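Local coordinates for uncharacterized ATP-binding protein MJ1010 (Methanocaldococcus jannaschii DSM 2661, PDB 3BJO) that is of unknown function but probably binds ATP, its C-terminal domain belonging to a helix-turn-helix-like family, at residues L23-L26 and D27-P31; F80-Q84 and R85-K89. All blocks are in the same frame, centred on the assembly; numbering follows the deposited sequence.

Contact 1 of 2, residues L23-L26 and D27-P31; sequences LSNL and DYIKP
The backbone N of Asp27 reaches back to Ser24 O (3.0 Å, N-H...O angle 166°), the donor standing well above the carbonyl plane. The Asp27 carboxylate stays close to the same Ser24 O without bonding to it, and finds its partner through OD1 in Lys44, at the start of helix 44-52, a salt bridge that joins the turn to the next helix. Tyr28 lays its ring over the CB of its neighbour Asp27, while a water 3.0 Å from Tyr28 N and 2.7 Å from Asn25 O, to which it donates, links these two backbone atoms, too far apart (4.3 Å) for a direct bond. A type I beta turn from Ser24 to Asp27 thus takes the chain out of helix 3-24 into the loop before strand 32-35. Ile29 turns back toward the turn, its CB 3.6 Å from Asn25 O. With Asn25 CG anti to the backbone N (chi1 -178°), the amide swings across the isoleucine at a slant, OD1 3.8 Å from Ile29 CD1. Pro31 completes the return: its CG touches Leu26 CD2 at 3.6 Å, the leucine crossing the ring side chain at about a right angle, and both residues also pack against Tyr72 of helix 67-75.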
loop_
_atom_site.group_PDB
_atom_site.type_symbol
_atom_site.label_atom_id
_atom_site.label_comp_id
_atom_site.label_asym_id
_atom_site.label_seq_id
_atom_site.Cartn_x
_atom_site.Cartn_y
_atom_site.Cartn_z
ATOM N N LEU A 23 -7.375 -1.553 -5.132
ATOM C CA LEU A 23 -7.329 -0.258 -5.796
ATOM C C LEU A 23 -8.636 -0.048 -6.580
ATOM O O LEU A 23 -9.185 1.046 -6.584
ATOM C CB LEU A 23 -6.133 -0.221 -6.750
ATOM C CG LEU A 23 -4.740 -0.133 -6.127
ATOM C CD1 LEU A 23 -3.703 -0.123 -7.245
ATOM C CD2 LEU A 23 -4.679 1.152 -5.301
ATOM N N SER A 24 -9.152 -1.112 -7.198
ATOM C CA SER A 24 -10.419 -1.000 -7.949
ATOM C C SER A 24 -11.598 -0.664 -7.038
ATOM O O SER A 24 -12.537 0.013 -7.446
ATOM C CB SER A 24 -10.717 -2.275 -8.718
ATOM O OG SER A 24 -9.764 -2.438 -9.745
ATOM N N ASN A 25 -11.531 -1.104 -5.797
ATOM C CA ASN A 25 -12.604 -0.848 -4.813
ATOM C C ASN A 25 -12.689 0.639 -4.533
ATOM O O ASN A 25 -13.668 1.123 -3.987
ATOM C CB ASN A 25 -12.239 -1.539 -3.497
ATOM C CG ASN A 25 -13.311 -1.376 -2.422
ATOM O OD1 ASN A 25 -14.480 -1.791 -2.601
ATOM N ND2 ASN A 25 -12.921 -0.781 -1.293
ATOM N N LEU A 26 -11.620 1.358 -4.856
ATOM C CA LEU A 26 -11.611 2.833 -4.613
ATOM C C LEU A 26 -12.257 3.632 -5.718
ATOM O O LEU A 26 -12.378 4.867 -5.594
ATOM C CB LEU A 26 -10.195 3.348 -4.380
ATOM C CG LEU A 26 -9.405 2.635 -3.285
ATOM C CD1 LEU A 26 -7.937 3.205 -3.368
ATOM C CD2 LEU A 26 -10.068 2.907 -1.927
ATOM N N ASP A 27 -12.661 2.983 -6.807
ATOM C CA ASP A 27 -13.240 3.733 -7.935
ATOM C C ASP A 27 -14.464 4.530 -7.573
ATOM O O ASP A 27 -14.637 5.625 -8.073
ATOM C CB ASP A 27 -13.601 2.809 -9.121
ATOM C CG ASP A 27 -12.373 2.155 -9.771
ATOM O OD1 ASP A 27 -11.222 2.575 -9.507
ATOM O OD2 ASP A 27 -12.565 1.186 -10.520
ATOM N N TYR A 28 -15.366 3.957 -6.773
ATOM C CA TYR A 28 -16.647 4.612 -6.439
ATOM C C TYR A 28 -16.781 4.871 -4.940
ATOM O O TYR A 28 -17.866 5.069 -4.452
ATOM C CB TYR A 28 -17.847 3.796 -6.996
ATOM C CG TYR A 28 -17.598 3.483 -8.442
ATOM C CD1 TYR A 28 -17.537 4.502 -9.394
ATOM C CD2 TYR A 28 -17.313 2.191 -8.840
ATOM C CE1 TYR A 28 -17.227 4.207 -10.748
ATOM C CE2 TYR A 28 -17.026 1.885 -10.172
ATOM C CZ TYR A 28 -16.940 2.884 -11.109
ATOM O OH TYR A 28 -16.601 2.539 -12.413
ATOM N N ILE A 29 -15.662 4.849 -4.231
ATOM C CA ILE A 29 -15.636 4.992 -2.771
ATOM C C ILE A 29 -14.537 5.982 -2.387
ATOM O O ILE A 29 -13.383 5.881 -2.893
ATOM C CB ILE A 29 -15.447 3.571 -2.067
ATOM C CG1 ILE A 29 -16.751 2.758 -2.179
ATOM C CG2 ILE A 29 -14.936 3.697 -0.597
ATOM C CD1 ILE A 29 -16.627 1.221 -1.881
ATOM N N LYS A 30 -14.880 6.960 -1.535
ATOM C CA LYS A 30 -13.863 7.790 -0.887
ATOM C C LYS A 30 -13.770 7.357 0.573
ATOM O O LYS A 30 -14.643 7.726 1.384
ATOM C CB LYS A 30 -14.237 9.262 -0.948
ATOM C CG LYS A 30 -14.351 9.852 -2.322
ATOM C CD LYS A 30 -14.910 11.283 -2.183
ATOM C CE LYS A 30 -14.802 12.096 -3.483
ATOM N NZ LYS A 30 -15.418 11.429 -4.689
ATOM N N PRO A 31 -12.719 6.567 0.930
ATOM C CA PRO A 31 -12.694 6.048 2.305
ATOM C C PRO A 31 -12.771 7.171 3.325
ATOM O O PRO A 31 -12.205 8.261 3.124
ATOM C CB PRO A 31 -11.327 5.352 2.405
ATOM C CG PRO A 31 -10.995 4.967 0.936
ATOM C CD PRO A 31 -11.561 6.102 0.129
HETATM O O HOH W 1 -15.794 1.173 -5.720
#

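Contact 2 of 2, residues F80-Q84 and R85-K89; sequences FLYPQ and RGTLK
Tyr82 CG lies anti to its carbonyl carbon (chi1 -56°), and kinks in the Arg85 chain beyond CB fold it back, so that the two side chains point the same way and the guanidinium comes over the ring. The guanidinium lies flat over one face of the ring, its plane turned 22° from that of the tyrosine; Arg85 CZ is 4.6 Å from the ring centroid in a cation-pi contact, and NH2 comes within 3.7 Å of Tyr82 CD1. The extended Lys89 side chain crosses that of Tyr82 at about a right angle, with CG 3.9 Å from Tyr82 CE2. Beneath these side chains runs an antiparallel beta hairpin. Phe80 and Lys89 form a hydrogen-bonded pair, the bond from Phe80 N to Lys89 O measuring 2.7 Å. At the turn, Tyr82 O receives Thr87 N at 3.2 Å and, weakly, Gly86 N, and Gly86 with its positive phi makes a G1 beta bulge with Thr87 opposite Tyr82. On the other face of the sheet, Leu81 CD1 meets Leu88 CD2 at 3.8 Å. Both leucines pack on Tyr70 of helix 67-75, while Glu59 binds Arg85 NE and Thr87 OG1, and strand 60-61 pairs with strand 87-90 along its far side.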
loop_
_atom_site.group_PDB
_atom_site.type_symbol
_atom_site.label_atom_id
_atom_site.label_comp_id
_atom_site.label_asym_id
_atom_site.label_seq_id
_atom_site.Cartn_x
_atom_site.Cartn_y
_atom_site.Cartn_z
ATOM N N PHE A 80 3.578 -0.941 6.459
ATOM C CA PHE A 80 3.923 -0.869 7.870
ATOM C C PHE A 80 4.468 0.493 8.192
ATOM O O PHE A 80 5.181 1.058 7.377
ATOM C CB PHE A 80 5.057 -1.852 8.229
ATOM C CG PHE A 80 4.611 -3.253 8.463
ATOM C CD1 PHE A 80 3.546 -3.526 9.312
ATOM C CD2 PHE A 80 5.284 -4.320 7.837
ATOM C CE1 PHE A 80 3.128 -4.864 9.520
ATOM C CE2 PHE A 80 4.900 -5.665 8.045
ATOM C CZ PHE A 80 3.815 -5.943 8.877
ATOM N N LEU A 81 4.176 0.972 9.404
ATOM C CA LEU A 81 4.664 2.261 9.919
ATOM C C LEU A 81 5.744 2.057 10.982
ATOM O O LEU A 81 5.582 1.214 11.864
ATOM C CB LEU A 81 3.509 3.049 10.547
ATOM C CG LEU A 81 3.771 4.434 11.178
ATOM C CD1 LEU A 81 4.347 5.437 10.137
ATOM C CD2 LEU A 81 2.482 4.971 11.774
ATOM N N TYR A 82 6.833 2.827 10.874
ATOM C CA TYR A 82 7.912 2.870 11.875
ATOM C C TYR A 82 7.928 4.302 12.397
ATOM O O TYR A 82 8.527 5.187 11.782
ATOM C CB TYR A 82 9.249 2.495 11.242
ATOM C CG TYR A 82 9.159 1.141 10.590
ATOM C CD1 TYR A 82 9.429 -0.038 11.310
ATOM C CD2 TYR A 82 8.732 1.028 9.273
ATOM C CE1 TYR A 82 9.281 -1.297 10.686
ATOM C CE2 TYR A 82 8.587 -0.186 8.669
ATOM C CZ TYR A 82 8.855 -1.345 9.360
ATOM O OH TYR A 82 8.696 -2.522 8.670
ATOM N N PRO A 83 7.177 4.556 13.481
ATOM C CA PRO A 83 6.919 5.931 13.935
ATOM C C PRO A 83 8.190 6.643 14.367
ATOM O O PRO A 83 8.351 7.829 14.072
ATOM C CB PRO A 83 5.970 5.734 15.128
ATOM C CG PRO A 83 5.322 4.385 14.852
ATOM C CD PRO A 83 6.466 3.572 14.311
ATOM N N GLN A 84 9.088 5.888 15.006
ATOM C CA GLN A 84 10.358 6.397 15.492
ATOM C C GLN A 84 11.215 6.781 14.294
ATOM O O GLN A 84 11.689 7.895 14.245
ATOM C CB GLN A 84 11.057 5.351 16.380
ATOM C CG GLN A 84 11.704 5.901 17.631
ATOM C CD GLN A 84 11.941 4.827 18.716
ATOM O OE1 GLN A 84 12.611 3.795 18.489
ATOM N NE2 GLN A 84 11.396 5.077 19.906
ATOM N N ARG A 85 11.369 5.882 13.312
ATOM C CA ARG A 85 12.091 6.226 12.060
ATOM C C ARG A 85 11.414 7.353 11.238
ATOM O O ARG A 85 12.081 8.095 10.512
ATOM C CB ARG A 85 12.297 4.979 11.169
ATOM C CG ARG A 85 13.348 4.001 11.700
ATOM C CD ARG A 85 14.140 3.322 10.540
ATOM N NE ARG A 85 13.424 2.240 9.873
ATOM C CZ ARG A 85 13.429 0.964 10.266
ATOM N NH1 ARG A 85 14.118 0.601 11.340
ATOM N NH2 ARG A 85 12.738 0.044 9.590
ATOM N N GLY A 86 10.094 7.471 11.376
ATOM C CA GLY A 86 9.264 8.338 10.537
ATOM C C GLY A 86 9.239 7.831 9.106
ATOM O O GLY A 86 9.363 8.614 8.147
ATOM N N THR A 87 9.093 6.519 8.956
ATOM C CA THR A 87 9.084 5.914 7.619
ATOM C C THR A 87 7.994 4.833 7.511
ATOM O O THR A 87 7.434 4.370 8.526
ATOM C CB THR A 87 10.474 5.327 7.226
ATOM O OG1 THR A 87 10.787 4.256 8.121
ATOM C CG2 THR A 87 11.625 6.388 7.312
ATOM N N LEU A 88 7.713 4.430 6.274
ATOM C CA LEU A 88 6.744 3.419 5.985
ATOM C C LEU A 88 7.439 2.449 5.022
ATOM O O LEU A 88 8.366 2.863 4.262
ATOM C CB LEU A 88 5.532 4.074 5.292
ATOM C CG LEU A 88 4.624 4.974 6.114
ATOM C CD1 LEU A 88 4.122 6.162 5.224
ATOM C CD2 LEU A 88 3.445 4.117 6.637
ATOM N N LYS A 89 7.020 1.180 5.039
ATOM C CA LYS A 89 7.515 0.200 4.055
ATOM C C LYS A 89 6.322 -0.645 3.644
ATOM O O LYS A 89 5.378 -0.735 4.405
ATOM C CB LYS A 89 8.590 -0.736 4.667
ATOM C CG LYS A 89 9.943 -0.078 5.060
ATOM C CD LYS A 89 10.930 -1.131 5.706
ATOM C CE LYS A 89 12.261 -0.494 6.144
ATOM N NZ LYS A 89 13.175 -1.498 6.844
#

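The two contacts lie on opposite sides of the chain's centre, with their own centres 25 Å apart and nearest atoms about 14 Å apart. Contact 1 comes first along the chain, where helix 3-24 gives way to the loop leading into strand 32-35; contact 2 follows later, as the hairpin of strands 79-82 and 87-90, just ahead of the final helix 93-102. They share no strand or sheet. Helix 67-75 is common ground, touching both contacts through different side chains. Both turns thus border one helix of a single family domain, whose helices and hairpin are consistent with its helix-turn-helix clan.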